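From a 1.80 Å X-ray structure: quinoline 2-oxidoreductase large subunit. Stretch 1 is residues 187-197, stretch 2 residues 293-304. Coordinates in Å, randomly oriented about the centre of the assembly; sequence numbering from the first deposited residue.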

ATOM      1  N   VAL B 187      53.289  29.648   3.528  1.00 20.83           N
ATOM      2  CA  VAL B 187      53.108  28.342   2.907  1.00 21.05           C
ATOM      3  C   VAL B 187      51.955  28.540   1.945  1.00 21.91           C
ATOM      4  O   VAL B 187      50.976  29.215   2.276  1.00 22.74           O
ATOM      5  CB  VAL B 187      52.743  27.224   3.919  1.00 22.09           C
ATOM      6  CG1 VAL B 187      53.957  26.882   4.768  1.00 23.31           C
ATOM      7  CG2 VAL B 187      51.565  27.647   4.787  1.00 20.66           C
ATOM      8  N   ARG B 188      52.073  27.970   0.752  1.00 21.90           N
ATOM      9  CA  ARG B 188      51.033  28.110  -0.252  1.00 23.50           C
ATOM     10  C   ARG B 188      50.857  26.803  -1.003  1.00 22.78           C
ATOM     11  O   ARG B 188      51.768  25.979  -1.068  1.00 21.66           O
ATOM     12  CB  ARG B 188      51.403  29.218  -1.246  1.00 26.99           C
ATOM     13  CG  ARG B 188      52.037  30.432  -0.584  1.00 33.48           C
ATOM     14  CD  ARG B 188      52.265  31.596  -1.546  1.00 38.75           C
ATOM     15  NE  ARG B 188      51.152  32.541  -1.528  1.00 43.98           N
ATOM     16  CZ  ARG B 188      51.289  33.860  -1.630  1.00 46.65           C
ATOM     17  NH1 ARG B 188      52.496  34.400  -1.758  1.00 47.65           N
ATOM     18  NH2 ARG B 188      50.219  34.643  -1.589  1.00 49.21           N
ATOM     19  N   GLY B 189      49.675  26.619  -1.565  1.00 22.29           N
ATOM     20  CA  GLY B 189      49.417  25.415  -2.318  1.00 22.79           C
ATOM     21  C   GLY B 189      48.294  25.608  -3.308  1.00 23.19           C
ATOM     22  O   GLY B 189      47.398  26.434  -3.111  1.00 23.65           O
ATOM     23  N   GLN B 190      48.361  24.856  -4.396  1.00 23.31           N
ATOM     24  CA  GLN B 190      47.320  24.902  -5.402  1.00 23.79           C
ATOM     25  C   GLN B 190      46.662  23.533  -5.301  1.00 23.33           C
ATOM     26  O   GLN B 190      47.023  22.588  -6.004  1.00 22.97           O
ATOM     27  CB  GLN B 190      47.928  25.149  -6.781  1.00 27.25           C
ATOM     28  CG  GLN B 190      48.749  26.435  -6.828  1.00 34.02           C
ATOM     29  CD  GLN B 190      49.167  26.818  -8.230  1.00 39.40           C
ATOM     30  OE1 GLN B 190      49.705  25.999  -8.975  1.00 43.26           O
ATOM     31  NE2 GLN B 190      48.929  28.074  -8.598  1.00 41.50           N
ATOM     32  N   PHE B 191      45.710  23.436  -4.379  1.00 22.07           N
ATOM     33  CA  PHE B 191      45.001  22.192  -4.129  1.00 21.36           C
ATOM     34  C   PHE B 191      43.910  21.927  -5.150  1.00 21.16           C
ATOM     35  O   PHE B 191      43.283  22.848  -5.671  1.00 21.09           O
ATOM     36  CB  PHE B 191      44.413  22.220  -2.718  1.00 19.70           C
ATOM     37  CG  PHE B 191      45.458  22.235  -1.633  1.00 21.06           C
ATOM     38  CD1 PHE B 191      45.932  21.048  -1.090  1.00 21.14           C
ATOM     39  CD2 PHE B 191      45.992  23.438  -1.179  1.00 21.45           C
ATOM     40  CE1 PHE B 191      46.923  21.052  -0.110  1.00 20.86           C
ATOM     41  CE2 PHE B 191      46.985  23.460  -0.199  1.00 22.37           C
ATOM     42  CZ  PHE B 191      47.454  22.261   0.339  1.00 21.18           C
ATOM     43  N   SER B 192      43.690  20.653  -5.437  1.00 19.23           N
ATOM     44  CA  SER B 192      42.672  20.269  -6.392  1.00 19.94           C
ATOM     45  C   SER B 192      42.079  18.921  -6.024  1.00 18.93           C
ATOM     46  O   SER B 192      42.800  18.007  -5.632  1.00 19.82           O
ATOM     47  CB  SER B 192      43.273  20.198  -7.795  1.00 19.77           C
ATOM     48  OG  SER B 192      42.305  19.745  -8.726  1.00 25.78           O
ATOM     49  N   CYS B 193      40.762  18.813  -6.127  1.00 18.61           N
ATOM     50  CA  CYS B 193      40.075  17.562  -5.844  1.00 18.68           C
ATOM     51  C   CYS B 193      39.330  17.183  -7.109  1.00 19.05           C
ATOM     52  O   CYS B 193      38.730  18.038  -7.761  1.00 19.02           O
ATOM     53  CB  CYS B 193      39.068  17.727  -4.705  1.00 18.28           C
ATOM     54  SG  CYS B 193      39.769  18.331  -3.153  1.00 23.04           S
ATOM     55  N   GLY B 194      39.371  15.904  -7.465  1.00 17.94           N
ATOM     56  CA  GLY B 194      38.659  15.472  -8.649  1.00 17.05           C
ATOM     57  C   GLY B 194      37.211  15.208  -8.291  1.00 16.74           C
ATOM     58  O   GLY B 194      36.835  15.266  -7.121  1.00 17.36           O
ATOM     59  N   ARG B 195      36.385  14.932  -9.290  1.00 14.90           N
ATOM     60  CA  ARG B 195      34.992  14.629  -9.019  1.00 15.01           C
ATOM     61  C   ARG B 195      34.935  13.239  -8.399  1.00 15.51           C
ATOM     62  O   ARG B 195      35.808  12.401  -8.645  1.00 15.70           O
ATOM     63  CB  ARG B 195      34.170  14.612 -10.313  1.00 17.49           C
ATOM     64  CG  ARG B 195      33.853  15.991 -10.860  1.00 17.23           C
ATOM     65  CD  ARG B 195      32.982  15.943 -12.113  1.00 17.70           C
ATOM     66  NE  ARG B 195      32.563  17.300 -12.461  1.00 17.42           N
ATOM     67  CZ  ARG B 195      31.322  17.649 -12.776  1.00 18.73           C
ATOM     68  NH1 ARG B 195      30.358  16.739 -12.801  1.00 18.72           N
ATOM     69  NH2 ARG B 195      31.035  18.922 -13.035  1.00 17.45           N
ATOM     70  N   VAL B 196      33.910  13.013  -7.589  1.00 15.83           N
ATOM     71  CA  VAL B 196      33.673  11.714  -6.979  1.00 16.80           C
ATOM     72  C   VAL B 196      32.171  11.519  -7.029  1.00 16.52           C
ATOM     73  O   VAL B 196      31.427  12.465  -7.292  1.00 18.16           O
ATOM     74  CB  VAL B 196      34.142  11.637  -5.498  1.00 16.40           C
ATOM     75  CG1 VAL B 196      35.635  11.849  -5.416  1.00 16.24           C
ATOM     76  CG2 VAL B 196      33.389  12.652  -4.643  1.00 18.64           C
ATOM     77  N   SER B 197      31.729  10.286  -6.803  1.00 14.88           N
ATOM     78  CA  SER B 197      30.312   9.964  -6.785  1.00 14.86           C
ATOM     79  C   SER B 197      29.978   9.458  -5.388  1.00 13.80           C
ATOM     80  O   SER B 197      30.807   8.802  -4.758  1.00 15.70           O
ATOM     81  CB  SER B 197      29.996   8.857  -7.802  1.00 13.28           C
ATOM     82  OG  SER B 197      28.656   8.417  -7.653  1.00 13.98           O
ATOM     83  N   THR B 293      24.670  13.085  -9.904  1.00 23.36           N
ATOM     84  CA  THR B 293      25.485  14.279  -9.707  1.00 20.76           C
ATOM     85  C   THR B 293      26.856  13.780  -9.273  1.00 21.40           C
ATOM     86  O   THR B 293      26.992  12.627  -8.856  1.00 19.66           O
ATOM     87  CB  THR B 293      24.931  15.196  -8.586  1.00 20.50           C
ATOM     88  OG1 THR B 293      24.696  14.421  -7.403  1.00 17.32           O
ATOM     89  CG2 THR B 293      23.632  15.862  -9.019  1.00 18.60           C
ATOM     90  N   HIS B 294      27.872  14.624  -9.416  1.00 18.62           N
ATOM     91  CA  HIS B 294      29.215  14.284  -8.968  1.00 18.55           C
ATOM     92  C   HIS B 294      29.467  15.361  -7.936  1.00 18.75           C
ATOM     93  O   HIS B 294      28.680  16.301  -7.820  1.00 19.14           O
ATOM     94  CB  HIS B 294      30.267  14.404 -10.081  1.00 18.86           C
ATOM     95  CG  HIS B 294      30.040  13.484 -11.240  1.00 19.34           C
ATOM     96  ND1 HIS B 294      29.614  12.181 -11.090  1.00 21.32           N
ATOM     97  CD2 HIS B 294      30.196  13.678 -12.571  1.00 18.08           C
ATOM     98  CE1 HIS B 294      29.511  11.613 -12.280  1.00 18.23           C
ATOM     99  NE2 HIS B 294      29.859  12.499 -13.195  1.00 22.84           N
ATOM    100  N   ALA B 295      30.556  15.248  -7.196  1.00 19.22           N
ATOM    101  CA  ALA B 295      30.838  16.245  -6.180  1.00 19.48           C
ATOM    102  C   ALA B 295      32.312  16.388  -5.891  1.00 18.50           C
ATOM    103  O   ALA B 295      33.135  15.637  -6.415  1.00 17.76           O
ATOM    104  CB  ALA B 295      30.100  15.881  -4.896  1.00 21.32           C
ATOM    105  N   LYS B 296      32.621  17.382  -5.057  1.00 17.59           N
ATOM    106  CA  LYS B 296      33.966  17.670  -4.577  1.00 16.20           C
ATOM    107  C   LYS B 296      34.974  18.282  -5.533  1.00 17.37           C
ATOM    108  O   LYS B 296      36.114  18.531  -5.139  1.00 17.89           O
ATOM    109  CB  LYS B 296      34.579  16.397  -3.982  1.00 16.30           C
ATOM    110  CG  LYS B 296      33.679  15.680  -2.987  1.00 15.02           C
ATOM    111  CD  LYS B 296      33.484  16.493  -1.706  1.00 19.30           C
ATOM    112  CE  LYS B 296      32.516  15.788  -0.754  1.00 19.52           C
ATOM    113  NZ  LYS B 296      32.399  16.480   0.565  1.00 18.12           N
ATOM    114  N   GLN B 297      34.587  18.552  -6.774  1.00 18.44           N
ATOM    115  CA  GLN B 297      35.574  19.097  -7.691  1.00 18.09           C
ATOM    116  C   GLN B 297      35.798  20.598  -7.626  1.00 19.80           C
ATOM    117  O   GLN B 297      35.164  21.369  -8.339  1.00 21.55           O
ATOM    118  CB  GLN B 297      35.279  18.696  -9.143  1.00 16.91           C
ATOM    119  CG  GLN B 297      36.405  19.124 -10.088  1.00 16.05           C
ATOM    120  CD  GLN B 297      36.297  18.546 -11.486  1.00 18.54           C
ATOM    121  OE1 GLN B 297      35.205  18.377 -12.027  1.00 18.16           O
ATOM    122  NE2 GLN B 297      37.446  18.262 -12.091  1.00 20.97           N
ATOM    123  N   GLN B 298      36.697  21.008  -6.746  1.00 20.49           N
ATOM    124  CA  GLN B 298      37.045  22.413  -6.656  1.00 21.28           C
ATOM    125  C   GLN B 298      38.553  22.557  -6.563  1.00 22.19           C
ATOM    126  O   GLN B 298      39.266  21.626  -6.176  1.00 21.09           O
ATOM    127  CB  GLN B 298      36.332  23.127  -5.486  1.00 24.59           C
ATOM    128  CG  GLN B 298      36.339  22.460  -4.131  1.00 23.72           C
ATOM    129  CD  GLN B 298      35.789  23.376  -3.023  1.00 22.61           C
ATOM    130  OE1 GLN B 298      36.397  24.395  -2.690  1.00 20.94           O
ATOM    131  NE2 GLN B 298      34.640  23.011  -2.457  1.00 16.70           N
ATOM    132  N   ARG B 299      39.036  23.719  -6.978  1.00 19.97           N
ATOM    133  CA  ARG B 299      40.452  24.028  -6.954  1.00 20.46           C
ATOM    134  C   ARG B 299      40.563  25.121  -5.907  1.00 20.13           C
ATOM    135  O   ARG B 299      39.766  26.058  -5.905  1.00 19.62           O
ATOM    136  CB  ARG B 299      40.884  24.558  -8.326  1.00 22.07           C
ATOM    137  N   ASN B 300      41.512  24.978  -4.993  1.00 18.71           N
ATOM    138  CA  ASN B 300      41.711  25.983  -3.959  1.00 20.56           C
ATOM    139  C   ASN B 300      43.159  26.436  -3.934  1.00 21.31           C
ATOM    140  O   ASN B 300      44.049  25.687  -3.530  1.00 21.97           O
ATOM    141  CB  ASN B 300      41.318  25.450  -2.574  1.00 19.10           C
ATOM    142  CG  ASN B 300      39.819  25.257  -2.425  1.00 20.44           C
ATOM    143  OD1 ASN B 300      39.285  24.175  -2.687  1.00 21.24           O
ATOM    144  ND2 ASN B 300      39.129  26.314  -2.019  1.00 17.13           N
ATOM    145  N   GLU B 301      43.390  27.659  -4.398  1.00 20.25           N
ATOM    146  CA  GLU B 301      44.721  28.238  -4.396  1.00 20.70           C
ATOM    147  C   GLU B 301      44.772  28.947  -3.054  1.00 20.81           C
ATOM    148  O   GLU B 301      44.268  30.059  -2.906  1.00 17.74           O
ATOM    149  CB  GLU B 301      44.863  29.233  -5.545  1.00 23.43           C
ATOM    150  CG  GLU B 301      44.798  28.582  -6.909  1.00 30.25           C
ATOM    151  CD  GLU B 301      44.731  29.590  -8.034  1.00 34.70           C
ATOM    152  OE1 GLU B 301      45.520  30.559  -8.010  1.00 36.34           O
ATOM    153  OE2 GLU B 301      43.892  29.407  -8.945  1.00 38.74           O
ATOM    154  N   MET B 302      45.369  28.281  -2.075  1.00 20.26           N
ATOM    155  CA  MET B 302      45.433  28.809  -0.725  1.00 20.36           C
ATOM    156  C   MET B 302      46.818  29.237  -0.279  1.00 20.93           C
ATOM    157  O   MET B 302      47.828  28.653  -0.673  1.00 22.40           O
ATOM    158  CB  MET B 302      44.881  27.759   0.243  1.00 21.25           C
ATOM    159  CG  MET B 302      44.639  28.259   1.656  1.00 23.01           C
ATOM    160  SD  MET B 302      43.967  26.957   2.715  1.00 21.72           S
ATOM    161  CE  MET B 302      42.270  26.949   2.219  1.00 21.11           C
ATOM    162  N   GLY B 303      46.849  30.274   0.552  1.00 21.38           N
ATOM    163  CA  GLY B 303      48.102  30.782   1.074  1.00 20.04           C
ATOM    164  C   GLY B 303      47.901  31.109   2.539  1.00 19.42           C
ATOM    165  O   GLY B 303      46.861  31.640   2.920  1.00 20.71           O
ATOM    166  N   LEU B 304      48.886  30.774   3.364  1.00 20.43           N
ATOM    167  CA  LEU B 304      48.817  31.039   4.793  1.00 20.25           C
ATOM    168  C   LEU B 304      50.086  31.756   5.229  1.00 19.44           C
ATOM    169  O   LEU B 304      51.192  31.301   4.957  1.00 20.42           O
ATOM    170  CB  LEU B 304      48.674  29.726   5.568  1.00 21.22           C
ATOM    171  CG  LEU B 304      48.619  29.787   7.099  1.00 22.98           C
ATOM    172  CD1 LEU B 304      47.361  30.517   7.547  1.00 22.72           C
ATOM    173  CD2 LEU B 304      48.624  28.363   7.660  1.00 24.99           C
TER
HETATM  174  O   HOH W   1      40.026  18.808 -10.257  1.00 42.59           O
HETATM  175  O   HOH W   2      27.341   9.867  -9.576  1.00 13.04           O

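The contact is an antiparallel strand pair, and its first rule is that alternate residues pay for the backbone. Val187 and Leu304 bond through both amides: Val187 N to Leu304 O at 3.0 Å, Leu304 N to Val187 O at 2.8 Å. Two residues along, Gly189 N donates to Met302 O and Met302 N to Gly189 O, each at 2.9 Å, and the Phe191 N to Asn300 O and Asn300 N to Phe191 O bonds repeat that distance. Between these rungs, the pairs Arg188 with Gly303, Gln190 with Glu301 and Ser192 with Arg299 make no backbone hydrogen bonds to each other; their alpha carbons come closer instead. Carbonyls already bonded also receive CA-H groups, as where Arg188 CA lies 3.3 Å from Met302 O and Arg299 CA 3.3 Å from Phe191 O.

The ladder then loses half a rung. Cys193 N donates to Gln298 O at 3.2 Å, but the return bond is absent: Gln298 N turns back to Lys296 O in its own stretch, a weak bond of 3.0 Å. Cys193 O is not left empty. Water 1 donates to it at 2.9 Å and accepts from Gln297 NE2 at 3.2 Å, so a solvent molecule links the two stretches where the ladder of backbone bonds is interrupted, while Gln297 CA sits 3.3 Å from the same Cys193 O. Lys296, with a positive phi of 73°, lies in this irregular segment. Pairing resumes as a single bridge, Val196 N to Ala295 O at 3.0 Å and Ala295 N to Val196 O at 2.9 Å.

Gln297 spends both ends of its amide here. While NE2 serves the water, OE1 accepts from Arg195 NE at 2.9 Å, at the edge of the guanidinium and near its plane. Arg195 NH1 and NH2 are satisfied elsewhere in the structure; NH1 also comes within 3.1 Å of His294 CD2, an edge-to-edge approach of two planar groups. A second water closes the far end, accepting from Ser197 OG at 2.7 Å and donating to Thr293 O at 2.9 Å.

Side chains add less polar pairing along the regular strands. Gln190 NE2 and Glu301 OE1 remain 4.3 Å apart, whereas on the other face Val187 CG2 packs against Leu304 CB at 3.6 Å. Gly189 shares that face with Phe191, and the missing side chain matters: a CB at Gly189 would fall 2.5 Å from Phe191 CE2. The ring thus occupies space that glycine leaves free, without costing the backbone either of its bonds to Met302.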